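Local structure of VAPBC49 (Mycobacterium tuberculosis, 5AF3) at residues Y18-A23 with A68-V73; I75-V80 with G106-A111; A87-Q92 with D137-G142; L98-K103 with A120-R125. The protein is possibly the antitoxin of a type II toxin-antitoxin system, with VapC45 as its cognate toxin, and carries a putative DNA-binding helix-turn-helix domain. All coordinates share one frame; numbering follows the deposited sequence.

Interaction 1: residues Y18-A23 with A68-V73; sequences YTLAEA and ARLPFV
Tyr18 and Leu70 form an antiparallel hydrogen-bonded pair in a short, weakly bonded two-stranded ribbon. Leu70 N gives a nearly straight bond to Tyr18 O, while Tyr18 N returns a longer one to Leu70 O at 3.2 Å. Arg69 N also reaches Tyr18 O, at 2.8 Å and from above the carbonyl plane, so one carbonyl is gripped by two successive amides: a classic beta bulge, with Arg69 and Leu70 both facing Tyr18. Beyond the ribbon the chain turns directly into helix 20-27, started by a capping box. Thr19 OG1 accepts from Glu22 N, and Glu22 OE1 accepts from Thr19 N at 3.0 Å, met from above the carboxylate plane. The OG1 is set for this by chi1 67°, between the backbone N and the carbonyl carbon. Apolar packing centres on Leu70, whose CD1 lies 3.8 Å from Ala23 CB; Leu20 crosses it at about a right angle, Leu20 CD2 4.0 Å from Leu70 CG. Farther along, Tyr18 and Phe72 lie side by side, pointing the same way, with Tyr18 OH in the plane of the Phe72 ring at its edge, 3.6 Å from CD1. That hydroxyl is hydrogen-bonded to Gly194 O, and Arg69 forms a salt bridge with Asp39. Within the putative helix-turn-helix domain, the ribbon thus joins the starts of helices 20-27 and 72-86; Leu20 and Ala23 also touch helix 31-38, and Phe72 packs on strand 172-176.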
loop_
_atom_site.group_PDB
_atom_site.type_symbol
_atom_site.label_atom_id
_atom_site.label_comp_id
_atom_site.label_asym_id
_atom_site.label_seq_id
_atom_site.Cartn_x
_atom_site.Cartn_y
_atom_site.Cartn_z
ATOM N N TYR A 18 18.732 -8.155 -0.725
ATOM C CA TYR A 18 17.726 -7.368 -0.027
ATOM C C TYR A 18 18.008 -7.335 1.468
ATOM O O TYR A 18 18.295 -8.363 2.064
ATOM C CB TYR A 18 16.323 -7.957 -0.278
ATOM C CG TYR A 18 15.930 -8.101 -1.730
ATOM C CD1 TYR A 18 15.426 -7.015 -2.429
ATOM C CD2 TYR A 18 16.091 -9.310 -2.411
ATOM C CE1 TYR A 18 15.075 -7.122 -3.763
ATOM C CE2 TYR A 18 15.737 -9.442 -3.747
ATOM C CZ TYR A 18 15.245 -8.334 -4.427
ATOM O OH TYR A 18 14.863 -8.421 -5.742
ATOM N N THR A 19 17.948 -6.145 2.086
ATOM C CA THR A 19 17.954 -6.068 3.557
ATOM C C THR A 19 16.528 -6.466 3.969
ATOM O O THR A 19 15.637 -6.446 3.121
ATOM C CB THR A 19 18.172 -4.630 4.058
ATOM O OG1 THR A 19 17.029 -3.832 3.705
ATOM C CG2 THR A 19 19.445 -4.008 3.463
ATOM N N LEU A 20 16.296 -6.756 5.259
ATOM C CA LEU A 20 14.925 -7.096 5.691
ATOM C C LEU A 20 14.001 -5.890 5.617
ATOM O O LEU A 20 12.821 -6.040 5.345
ATOM C CB LEU A 20 14.864 -7.758 7.062
ATOM C CG LEU A 20 15.670 -9.065 7.230
ATOM C CD1 LEU A 20 15.596 -9.556 8.650
ATOM C CD2 LEU A 20 15.262 -10.183 6.242
ATOM N N ALA A 21 14.553 -4.710 5.870
ATOM C CA ALA A 21 13.835 -3.441 5.711
ATOM C C ALA A 21 13.249 -3.266 4.294
ATOM O O ALA A 21 12.057 -2.929 4.128
ATOM C CB ALA A 21 14.794 -2.257 6.067
ATOM N N GLU A 22 14.087 -3.489 3.283
ATOM C CA GLU A 22 13.657 -3.365 1.882
ATOM C C GLU A 22 12.590 -4.397 1.569
ATOM O O GLU A 22 11.555 -4.067 0.995
ATOM C CB GLU A 22 14.833 -3.541 0.907
ATOM C CG GLU A 22 15.792 -2.319 0.810
ATOM C CD GLU A 22 17.226 -2.692 0.407
ATOM O OE1 GLU A 22 17.476 -3.891 0.112
ATOM O OE2 GLU A 22 18.109 -1.775 0.377
ATOM N N ALA A 23 12.840 -5.651 1.976
ATOM C CA ALA A 23 11.917 -6.740 1.650
ATOM C C ALA A 23 10.565 -6.510 2.305
ATOM O O ALA A 23 9.520 -6.802 1.730
ATOM C CB ALA A 23 12.526 -8.086 2.049
ATOM N N ALA A 68 22.313 -6.452 3.993
ATOM C CA ALA A 68 21.701 -7.350 3.001
ATOM C C ALA A 68 21.648 -8.794 3.549
ATOM O O ALA A 68 22.597 -9.248 4.205
ATOM C CB ALA A 68 22.434 -7.267 1.649
ATOM N N ARG A 69 20.521 -9.487 3.311
ATOM C CA ARG A 69 20.260 -10.820 3.877
ATOM C C ARG A 69 19.643 -11.823 2.900
ATOM O O ARG A 69 19.998 -12.999 2.925
ATOM C CB ARG A 69 19.326 -10.694 5.110
ATOM C CG ARG A 69 19.984 -10.027 6.304
ATOM C CD ARG A 69 20.858 -10.993 7.048
ATOM N NE ARG A 69 20.060 -11.638 8.093
ATOM C CZ ARG A 69 19.888 -12.944 8.244
ATOM N NH1 ARG A 69 20.476 -13.802 7.428
ATOM N NH2 ARG A 69 19.137 -13.391 9.239
ATOM N N LEU A 70 18.701 -11.377 2.081
ATOM C CA LEU A 70 17.958 -12.306 1.228
ATOM C C LEU A 70 18.475 -12.314 -0.208
ATOM O O LEU A 70 18.454 -11.294 -0.900
ATOM C CB LEU A 70 16.473 -11.957 1.240
ATOM C CG LEU A 70 15.819 -11.790 2.614
ATOM C CD1 LEU A 70 14.308 -11.479 2.401
ATOM C CD2 LEU A 70 16.042 -13.039 3.446
ATOM N N PRO A 71 18.885 -13.491 -0.674
ATOM C CA PRO A 71 19.125 -13.631 -2.116
ATOM C C PRO A 71 17.748 -13.632 -2.802
ATOM O O PRO A 71 16.700 -13.682 -2.094
ATOM C CB PRO A 71 19.869 -14.975 -2.222
ATOM C CG PRO A 71 19.381 -15.784 -1.017
ATOM C CD PRO A 71 19.073 -14.752 0.080
ATOM N N PHE A 72 17.706 -13.572 -4.128
ATOM C CA PHE A 72 16.431 -13.469 -4.822
ATOM C C PHE A 72 15.471 -14.642 -4.542
ATOM O O PHE A 72 14.242 -14.450 -4.377
ATOM C CB PHE A 72 16.581 -13.285 -6.341
ATOM C CG PHE A 72 15.288 -13.053 -7.019
ATOM C CD1 PHE A 72 14.698 -11.778 -7.006
ATOM C CD2 PHE A 72 14.590 -14.110 -7.595
ATOM C CE1 PHE A 72 13.454 -11.594 -7.628
ATOM C CE2 PHE A 72 13.352 -13.920 -8.209
ATOM C CZ PHE A 72 12.786 -12.652 -8.223
ATOM N N VAL A 73 16.019 -15.855 -4.514
ATOM C CA VAL A 73 15.186 -17.018 -4.149
ATOM C C VAL A 73 14.516 -16.832 -2.766
ATOM O O VAL A 73 13.344 -17.275 -2.587
ATOM C CB VAL A 73 15.963 -18.388 -4.232
ATOM C CG1 VAL A 73 16.999 -18.484 -3.155
ATOM C CG2 VAL A 73 14.960 -19.582 -4.207
#

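Interaction 2: residues I75-V80 with G106-A111; sequences IAEAYV and GPHALA
Glu77 on helix 72-86 faces Leu110 in the loop between helices 95-105 and 115-130, their CA atoms 5.3 Å apart where a 3-10 turn at 109-110 brings the loop against the helix. The central motif is a His-carboxylate hydrogen bond: His108 ND1 donates to Glu77 OE2 over 2.7 Å in a fairly straight bond. The oxygen lies in the plane of the imidazole, at its edge; ND1 meets it on the syn side but 34° out of the carboxylate plane, the two flat groups being turned 42° against each other. Glu77 reaches the loop with an extended chain, CD anti to CA (chi2 170°). The same OE2 also accepts from a water, which in turn accepts from Leu110 N, so the carboxylate is tied to the loop both through a side chain and through its backbone. Glu77 OE1 is engaged by Thr58 OG1, so both oxygens of this buried acid have partners; the histidine bond would be expected to stabilise its negative charge. Beside the polar group the contact is apolar. The Glu77 and Leu110 side chains cross at about a right angle, Glu77 CG 4.1 Å from Leu110 CB, and Ala76 CB meets Ala111 CB at 3.9 Å, two small side chains that let the backbones come close. Ala76 also touches strand 172-176, and Ala111 is hydrogen-bonded through its backbone to Ala172. Val80 uses both branches: CG1 packs on Leu110 CD2 at 3.9 Å, and CG2 rests 3.3 Å from Leu110 O.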
loop_
_atom_site.group_PDB
_atom_site.type_symbol
_atom_site.label_atom_id
_atom_site.label_comp_id
_atom_site.label_asym_id
_atom_site.label_seq_id
_atom_site.Cartn_x
_atom_site.Cartn_y
_atom_site.Cartn_z
ATOM N N ILE A 75 13.678 -13.879 -1.240
ATOM C CA ILE A 75 12.549 -12.941 -1.311
ATOM C C ILE A 75 11.320 -13.585 -1.981
ATOM O O ILE A 75 10.166 -13.262 -1.648
ATOM C CB ILE A 75 12.908 -11.549 -1.940
ATOM C CG1 ILE A 75 11.993 -10.481 -1.301
ATOM C CG2 ILE A 75 12.767 -11.550 -3.449
ATOM C CD1 ILE A 75 12.354 -9.058 -1.685
ATOM N N ALA A 76 11.567 -14.530 -2.892
ATOM C CA ALA A 76 10.494 -15.217 -3.608
ATOM C C ALA A 76 9.777 -16.121 -2.591
ATOM O O ALA A 76 8.543 -16.144 -2.541
ATOM C CB ALA A 76 11.096 -16.074 -4.783
ATOM N N GLU A 77 10.559 -16.833 -1.776
ATOM C CA GLU A 77 10.008 -17.674 -0.690
ATOM C C GLU A 77 9.229 -16.791 0.324
ATOM O O GLU A 77 8.110 -17.119 0.735
ATOM C CB GLU A 77 11.153 -18.433 -0.016
ATOM C CG GLU A 77 11.792 -19.458 -0.995
ATOM C CD GLU A 77 13.085 -20.073 -0.495
ATOM O OE1 GLU A 77 13.781 -19.421 0.319
ATOM O OE2 GLU A 77 13.358 -21.244 -0.917
ATOM N N ALA A 78 9.796 -15.647 0.683
ATOM C CA ALA A 78 9.112 -14.697 1.595
ATOM C C ALA A 78 7.807 -14.176 0.981
ATOM O O ALA A 78 6.803 -14.017 1.682
ATOM C CB ALA A 78 10.046 -13.527 1.996
ATOM N N TYR A 79 7.821 -13.923 -0.324
ATOM C CA TYR A 79 6.666 -13.444 -1.038
ATOM C C TYR A 79 5.529 -14.470 -0.963
ATOM O O TYR A 79 4.377 -14.116 -0.644
ATOM C CB TYR A 79 7.002 -13.118 -2.487
ATOM C CG TYR A 79 5.795 -12.842 -3.350
ATOM C CD1 TYR A 79 5.177 -11.582 -3.358
ATOM C CD2 TYR A 79 5.291 -13.835 -4.189
ATOM C CE1 TYR A 79 4.088 -11.342 -4.170
ATOM C CE2 TYR A 79 4.233 -13.599 -4.999
ATOM C CZ TYR A 79 3.610 -12.371 -4.972
ATOM O OH TYR A 79 2.536 -12.187 -5.809
ATOM N N VAL A 80 5.867 -15.733 -1.201
ATOM C CA VAL A 80 4.859 -16.809 -1.168
ATOM C C VAL A 80 4.313 -17.028 0.247
ATOM O O VAL A 80 3.108 -17.101 0.424
ATOM C CB VAL A 80 5.404 -18.091 -1.764
ATOM C CG1 VAL A 80 4.426 -19.281 -1.543
ATOM C CG2 VAL A 80 5.621 -17.886 -3.312
ATOM N N GLY A 106 10.385 -30.360 -4.547
ATOM C CA GLY A 106 11.821 -30.132 -4.778
ATOM C C GLY A 106 12.418 -28.962 -4.001
ATOM O O GLY A 106 11.707 -28.225 -3.308
ATOM N N PRO A 107 13.752 -28.787 -4.103
ATOM C CA PRO A 107 14.418 -27.686 -3.418
ATOM C C PRO A 107 13.728 -26.354 -3.704
ATOM O O PRO A 107 13.195 -26.117 -4.812
ATOM C CB PRO A 107 15.853 -27.714 -3.990
ATOM C CG PRO A 107 16.033 -29.188 -4.394
ATOM C CD PRO A 107 14.693 -29.632 -4.881
ATOM N N HIS A 108 13.751 -25.495 -2.695
ATOM C CA HIS A 108 13.142 -24.147 -2.816
ATOM C C HIS A 108 11.725 -24.249 -3.402
ATOM O O HIS A 108 11.331 -23.459 -4.253
ATOM C CB HIS A 108 14.052 -23.244 -3.704
ATOM C CG HIS A 108 15.411 -22.990 -3.122
ATOM N ND1 HIS A 108 15.606 -22.339 -1.918
ATOM C CD2 HIS A 108 16.654 -23.294 -3.589
ATOM C CE1 HIS A 108 16.905 -22.266 -1.665
ATOM N NE2 HIS A 108 17.559 -22.837 -2.661
ATOM N N ALA A 109 10.953 -25.266 -2.975
ATOM C CA ALA A 109 9.647 -25.517 -3.559
ATOM C C ALA A 109 8.699 -24.288 -3.567
ATOM O O ALA A 109 7.868 -24.163 -4.462
ATOM C CB ALA A 109 8.950 -26.686 -2.799
ATOM N N LEU A 110 8.787 -23.446 -2.531
ATOM C CA LEU A 110 7.936 -22.232 -2.491
ATOM C C LEU A 110 8.149 -21.339 -3.705
ATOM O O LEU A 110 7.215 -20.655 -4.154
ATOM C CB LEU A 110 8.163 -21.427 -1.219
ATOM C CG LEU A 110 7.740 -22.113 0.088
ATOM C CD1 LEU A 110 8.031 -21.233 1.252
ATOM C CD2 LEU A 110 6.237 -22.356 0.020
ATOM N N ALA A 111 9.371 -21.383 -4.244
ATOM C CA ALA A 111 9.748 -20.582 -5.435
ATOM C C ALA A 111 9.677 -21.384 -6.751
ATOM O O ALA A 111 10.121 -20.933 -7.807
ATOM C CB ALA A 111 11.131 -19.970 -5.226
HETATM O O HOH W 1 11.100 -22.895 -0.482
#

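Interaction 3: residues A87-Q92 with D137-G142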
loop_
_atom_site.group_PDB
_atom_site.type_symbol
_atom_site.label_atom_id
_atom_site.label_comp_id
_atom_site.label_asym_id
_atom_site.label_seq_id
_atom_site.Cartn_x
_atom_site.Cartn_y
_atom_site.Cartn_z
ATOM N N ALA A 87 -3.727 -15.016 3.496
ATOM C CA ALA A 87 -4.874 -15.911 3.342
ATOM C C ALA A 87 -5.484 -16.369 4.674
ATOM O O ALA A 87 -6.540 -17.037 4.685
ATOM C CB ALA A 87 -4.507 -17.116 2.488
ATOM N N GLY A 88 -4.800 -16.045 5.778
ATOM C CA GLY A 88 -5.243 -16.475 7.134
ATOM C C GLY A 88 -4.531 -17.736 7.618
ATOM O O GLY A 88 -4.848 -18.262 8.692
ATOM N N VAL A 89 -3.546 -18.220 6.851
ATOM C CA VAL A 89 -2.800 -19.403 7.258
ATOM C C VAL A 89 -2.009 -19.195 8.567
ATOM O O VAL A 89 -1.197 -18.251 8.709
ATOM C CB VAL A 89 -1.836 -19.870 6.132
ATOM C CG1 VAL A 89 -0.975 -21.061 6.597
ATOM C CG2 VAL A 89 -2.633 -20.186 4.877
ATOM N N PRO A 90 -2.201 -20.103 9.539
ATOM C CA PRO A 90 -1.380 -19.985 10.699
ATOM C C PRO A 90 0.096 -20.241 10.377
ATOM O O PRO A 90 0.422 -21.277 9.785
ATOM C CB PRO A 90 -1.952 -21.069 11.658
ATOM C CG PRO A 90 -2.584 -22.065 10.752
ATOM C CD PRO A 90 -3.135 -21.255 9.611
ATOM N N MET A 91 0.968 -19.310 10.773
ATOM C CA MET A 91 2.364 -19.315 10.298
ATOM C C MET A 91 3.383 -19.898 11.263
ATOM O O MET A 91 4.477 -20.330 10.859
ATOM C CB MET A 91 2.814 -17.893 9.890
ATOM C CG MET A 91 1.947 -17.258 8.777
ATOM S SD MET A 91 1.796 -18.191 7.215
ATOM C CE MET A 91 3.551 -18.203 6.706
ATOM N N GLN A 92 3.040 -19.910 12.544
ATOM C CA GLN A 92 4.029 -20.280 13.572
ATOM C C GLN A 92 4.443 -21.744 13.519
ATOM O O GLN A 92 5.513 -22.093 13.996
ATOM C CB GLN A 92 3.470 -19.999 14.963
ATOM C CG GLN A 92 3.416 -18.526 15.301
ATOM C CD GLN A 92 2.881 -18.321 16.688
ATOM O OE1 GLN A 92 3.544 -18.670 17.681
ATOM N NE2 GLN A 92 1.664 -17.779 16.780
ATOM N N ASP A 137 -2.945 -29.813 9.786
ATOM C CA ASP A 137 -4.229 -29.751 9.126
ATOM C C ASP A 137 -4.707 -28.290 9.065
ATOM O O ASP A 137 -5.294 -27.869 8.060
ATOM C CB ASP A 137 -5.233 -30.632 9.890
ATOM C CG ASP A 137 -6.546 -30.785 9.167
ATOM O OD1 ASP A 137 -6.557 -30.953 7.919
ATOM O OD2 ASP A 137 -7.596 -30.750 9.834
ATOM N N LEU A 138 -4.431 -27.527 10.111
ATOM C CA LEU A 138 -4.876 -26.118 10.140
ATOM C C LEU A 138 -4.125 -25.277 9.123
ATOM O O LEU A 138 -4.746 -24.439 8.461
ATOM C CB LEU A 138 -4.739 -25.508 11.510
ATOM C CG LEU A 138 -5.610 -26.186 12.575
ATOM C CD1 LEU A 138 -5.148 -25.602 13.934
ATOM C CD2 LEU A 138 -7.110 -26.065 12.342
ATOM N N VAL A 139 -2.815 -25.500 9.008
ATOM C CA VAL A 139 -2.031 -24.858 7.902
ATOM C C VAL A 139 -2.697 -25.166 6.561
ATOM O O VAL A 139 -3.056 -24.259 5.762
ATOM C CB VAL A 139 -0.537 -25.332 7.916
ATOM C CG1 VAL A 139 0.207 -24.925 6.599
ATOM C CG2 VAL A 139 0.182 -24.788 9.119
ATOM N N VAL A 140 -2.899 -26.460 6.296
ATOM C CA VAL A 140 -3.351 -26.894 4.980
ATOM C C VAL A 140 -4.798 -26.416 4.686
ATOM O O VAL A 140 -5.114 -26.051 3.546
ATOM C CB VAL A 140 -3.191 -28.420 4.805
ATOM C CG1 VAL A 140 -3.854 -28.912 3.537
ATOM C CG2 VAL A 140 -1.723 -28.768 4.833
ATOM N N ARG A 141 -5.662 -26.436 5.713
ATOM C CA ARG A 141 -7.021 -25.895 5.581
ATOM C C ARG A 141 -7.036 -24.404 5.277
ATOM O O ARG A 141 -7.968 -23.917 4.628
ATOM C CB ARG A 141 -7.864 -26.203 6.832
ATOM C CG ARG A 141 -8.490 -27.613 6.755
ATOM C CD ARG A 141 -8.845 -28.218 8.119
ATOM N NE ARG A 141 -9.393 -27.264 9.101
ATOM C CZ ARG A 141 -9.850 -27.600 10.315
ATOM N NH1 ARG A 141 -9.829 -28.869 10.728
ATOM N NH2 ARG A 141 -10.328 -26.661 11.135
ATOM N N GLY A 142 -5.997 -23.706 5.700
ATOM C CA GLY A 142 -5.857 -22.274 5.398
ATOM C C GLY A 142 -5.552 -22.035 3.918
ATOM O O GLY A 142 -5.854 -20.966 3.371
#
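Val89 is wedged against the last turn of helix 135-143 where Gly142 presents bare backbone. Its CG2 lies 3.6 Å from Gly142 C, and CA of Val89 comes within 4.6 Å of CA of Gly142. As a glycine, residue 142 has no side chain between its backbone and Val89 CG2. The other branch, CG1, is set anti to the backbone N (chi1 176°); the Val89 and Val139 side chains cross obliquely, CG1 of Val89 4.0 Å from CG1 of Val139. Val139 divides its methyls in turn: CG1 goes to Val89, while CG2 sits 3.6 Å from Pro90 O. Ile94 touches both valines, and Phe84 packs on Val89. The segment 87-92 links helix 72-86 to helix 95-105 and begins with a Schellman motif, in which Gly88 takes positive phi (97°) and two bonds run back into the last turn. The chain is thereby turned out of helix 72-86 and laid across the side of helix 135-143, with Ala87 CB near Gly142 O and against helix 155-161. Toward solvent the fit is looser. The exposed Pro90 ring lies over the helix backbone, CD 3.7 Å from Leu138 O, and its CG meets Leu138 CB at 4.1 Å. A glycerol, probably from crystallisation, lies beside this proline and is held by Met91 N and Gln92 N. Farther along the helix, exposed Arg141 forms a salt bridge through NH1 with Asp137 OD2 at 3.1 Å, an oxygen that also accepts from Gly133 N, and Leu138 CD2 lies over one face of the Arg141 guanidinium, toward the rim.

Interaction 4: residues L98-K103 with A120-R125; sequences LDWLIK and AEVLWR
Trp100 and Val122 carry a helix-helix contact between the successive helices 95-105 and 115-130, one that combines apolar packing with an indole-to-backbone hydrogen bond. The two short segments run at 124° between their N-to-C directions, with axes 9.9 Å apart at closest approach, a spacing bridged by side chains. Trp100 CG stands anti to the backbone N (chi1 172°), and the indole extends across to the partner helix. There NE1 donates to Val122 O over 2.8 Å, coming from well above the carbonyl plane, with the oxygen itself tilted from the plane of the ring. The bond gives the indole N-H a main-chain acceptor on the partner helix. Val122 CG1 also lies close to the pyrrole part of the indole, 3.6 Å from Trp100 CD1, so one residue offers the tryptophan both a polar and an apolar neighbour. Arg125 reaches back over its own helix, one guanidinium face centred on Val122 CA, and NH1 comes within 4.0 Å of Trp100 CZ2; ring and guanidinium planes stand 67° apart. Toward the protein interior two leucines cross obliquely, Leu101 CG 3.7 Å from Leu123 CD2, while Leu101 CD2 also touches Val122 CG1 at 4.2 Å. Trp100 stacks with Phe126 as well, one turn farther along helix 115-130. On the far side of that helix, Trp124 stacks with Tyr151 and, with Ala120, packs on strand 144-147; Leu98 of the first helix meets Leu110 of the following loop.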
loop_
_atom_site.group_PDB
_atom_site.type_symbol
_atom_site.label_atom_id
_atom_site.label_comp_id
_atom_site.label_asym_id
_atom_site.label_seq_id
_atom_site.Cartn_x
_atom_site.Cartn_y
_atom_site.Cartn_z
ATOM N N LEU A 98 6.206 -27.030 5.005
ATOM C CA LEU A 98 7.256 -26.604 4.062
ATOM C C LEU A 98 8.268 -27.756 3.786
ATOM O O LEU A 98 8.545 -28.056 2.631
ATOM C CB LEU A 98 7.942 -25.348 4.574
ATOM C CG LEU A 98 7.024 -24.142 4.827
ATOM C CD1 LEU A 98 7.857 -22.962 5.228
ATOM C CD2 LEU A 98 6.223 -23.806 3.592
ATOM N N ASP A 99 8.743 -28.420 4.839
ATOM C CA ASP A 99 9.602 -29.625 4.702
ATOM C C ASP A 99 8.955 -30.649 3.784
ATOM O O ASP A 99 9.592 -31.175 2.877
ATOM C CB ASP A 99 9.908 -30.265 6.069
ATOM C CG ASP A 99 10.826 -29.402 6.961
ATOM O OD1 ASP A 99 11.526 -28.490 6.460
ATOM O OD2 ASP A 99 10.855 -29.645 8.188
ATOM N N TRP A 100 7.666 -30.925 4.000
ATOM C CA TRP A 100 6.942 -31.879 3.167
ATOM C C TRP A 100 6.900 -31.437 1.721
ATOM O O TRP A 100 7.199 -32.222 0.831
ATOM C CB TRP A 100 5.506 -32.177 3.742
ATOM C CG TRP A 100 4.628 -33.018 2.838
ATOM C CD1 TRP A 100 3.709 -32.555 1.957
ATOM C CD2 TRP A 100 4.606 -34.456 2.720
ATOM N NE1 TRP A 100 3.096 -33.606 1.311
ATOM C CE2 TRP A 100 3.646 -34.780 1.741
ATOM C CE3 TRP A 100 5.331 -35.489 3.314
ATOM C CZ2 TRP A 100 3.345 -36.113 1.368
ATOM C CZ3 TRP A 100 5.044 -36.826 2.929
ATOM C CH2 TRP A 100 4.061 -37.109 1.983
ATOM N N LEU A 101 6.593 -30.157 1.483
ATOM C CA LEU A 101 6.575 -29.595 0.134
ATOM C C LEU A 101 7.942 -29.718 -0.562
ATOM O O LEU A 101 8.012 -30.097 -1.742
ATOM C CB LEU A 101 6.167 -28.103 0.176
ATOM C CG LEU A 101 4.708 -27.767 0.157
ATOM C CD1 LEU A 101 4.553 -26.274 0.603
ATOM C CD2 LEU A 101 4.229 -28.020 -1.279
ATOM N N ILE A 102 9.004 -29.404 0.165
ATOM C CA ILE A 102 10.338 -29.510 -0.419
ATOM C C ILE A 102 10.615 -30.984 -0.794
ATOM O O ILE A 102 11.086 -31.273 -1.905
ATOM C CB ILE A 102 11.404 -28.975 0.485
ATOM C CG1 ILE A 102 11.271 -27.434 0.572
ATOM C CG2 ILE A 102 12.804 -29.325 -0.091
ATOM C CD1 ILE A 102 11.994 -26.839 1.751
ATOM N N LYS A 103 10.277 -31.894 0.118
ATOM C CA LYS A 103 10.502 -33.350 -0.113
ATOM C C LYS A 103 9.774 -33.873 -1.349
ATOM O O LYS A 103 10.247 -34.824 -1.984
ATOM C CB LYS A 103 10.125 -34.163 1.128
ATOM C CG LYS A 103 10.986 -33.939 2.347
ATOM C CD LYS A 103 10.363 -34.639 3.538
ATOM C CE LYS A 103 11.186 -34.458 4.755
ATOM N NZ LYS A 103 10.570 -35.293 5.839
ATOM N N ALA A 120 -1.297 -28.081 -4.036
ATOM C CA ALA A 120 -2.536 -28.270 -3.242
ATOM C C ALA A 120 -2.687 -29.764 -2.940
ATOM O O ALA A 120 -2.917 -30.139 -1.798
ATOM C CB ALA A 120 -3.750 -27.788 -3.994
ATOM N N GLU A 121 -2.530 -30.591 -3.983
ATOM C CA GLU A 121 -2.647 -32.055 -3.842
ATOM C C GLU A 121 -1.579 -32.607 -2.917
ATOM O O GLU A 121 -1.892 -33.413 -2.034
ATOM C CB GLU A 121 -2.652 -32.743 -5.212
ATOM C CG GLU A 121 -2.820 -34.249 -5.151
ATOM C CD GLU A 121 -2.676 -34.918 -6.521
ATOM O OE1 GLU A 121 -2.706 -34.207 -7.562
ATOM O OE2 GLU A 121 -2.517 -36.166 -6.549
ATOM N N VAL A 122 -0.325 -32.145 -3.060
ATOM C CA VAL A 122 0.745 -32.551 -2.140
ATOM C C VAL A 122 0.401 -32.202 -0.669
ATOM O O VAL A 122 0.547 -33.015 0.265
ATOM C CB VAL A 122 2.144 -31.919 -2.581
ATOM C CG1 VAL A 122 3.179 -32.110 -1.534
ATOM C CG2 VAL A 122 2.611 -32.501 -3.965
ATOM N N LEU A 123 -0.074 -30.979 -0.451
ATOM C CA LEU A 123 -0.385 -30.567 0.911
ATOM C C LEU A 123 -1.561 -31.322 1.509
ATOM O O LEU A 123 -1.580 -31.634 2.684
ATOM C CB LEU A 123 -0.677 -29.066 0.925
ATOM C CG LEU A 123 0.615 -28.249 0.776
ATOM C CD1 LEU A 123 0.154 -26.818 0.376
ATOM C CD2 LEU A 123 1.500 -28.256 2.004
ATOM N N TRP A 124 -2.565 -31.552 0.690
ATOM C CA TRP A 124 -3.713 -32.342 1.119
ATOM C C TRP A 124 -3.259 -33.697 1.730
ATOM O O TRP A 124 -3.640 -34.035 2.862
ATOM C CB TRP A 124 -4.672 -32.518 -0.046
ATOM C CG TRP A 124 -5.715 -33.489 0.245
ATOM C CD1 TRP A 124 -6.649 -33.411 1.234
ATOM C CD2 TRP A 124 -5.941 -34.727 -0.435
ATOM N NE1 TRP A 124 -7.460 -34.524 1.205
ATOM C CE2 TRP A 124 -7.042 -35.352 0.194
ATOM C CE3 TRP A 124 -5.314 -35.374 -1.518
ATOM C CZ2 TRP A 124 -7.546 -36.583 -0.231
ATOM C CZ3 TRP A 124 -5.813 -36.600 -1.937
ATOM C CH2 TRP A 124 -6.924 -37.189 -1.291
ATOM N N ARG A 125 -2.429 -34.418 0.978
ATOM C CA ARG A 125 -1.844 -35.707 1.388
ATOM C C ARG A 125 -1.159 -35.633 2.759
ATOM O O ARG A 125 -1.309 -36.543 3.592
ATOM C CB ARG A 125 -0.831 -36.189 0.339
ATOM C CG ARG A 125 -1.433 -36.596 -0.985
ATOM C CD ARG A 125 -0.436 -37.401 -1.861
ATOM N NE ARG A 125 0.014 -36.681 -3.073
ATOM C CZ ARG A 125 1.271 -36.308 -3.329
ATOM N NH1 ARG A 125 2.265 -36.553 -2.458
ATOM N NH2 ARG A 125 1.535 -35.674 -4.475
#

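In the fold
Helix 72-86 connects interactions 1 and 2, whose centres lie 13 Å apart: Val73 CG2 packs 3.6 Å from His108 CG, and Ile75 CD1 lies 3.9 Å from Ala23 CB. Interaction 2 passes the packing on to interaction 4 through Leu110 CD2 and Leu98 CD2, 3.9 Å apart, and through Ala109 on the backbone of helix 95-105. Interaction 4 is nested inside the loop closed by interaction 3, and the two touch where Val140 CG2 meets Leu123 O at 3.6 Å. Interactions 1 and 3, with centres about 25 Å apart, do not touch. The contacts form a chain of packing from the ribbon to helix 135-143, where glycerol is bound beside interaction 3.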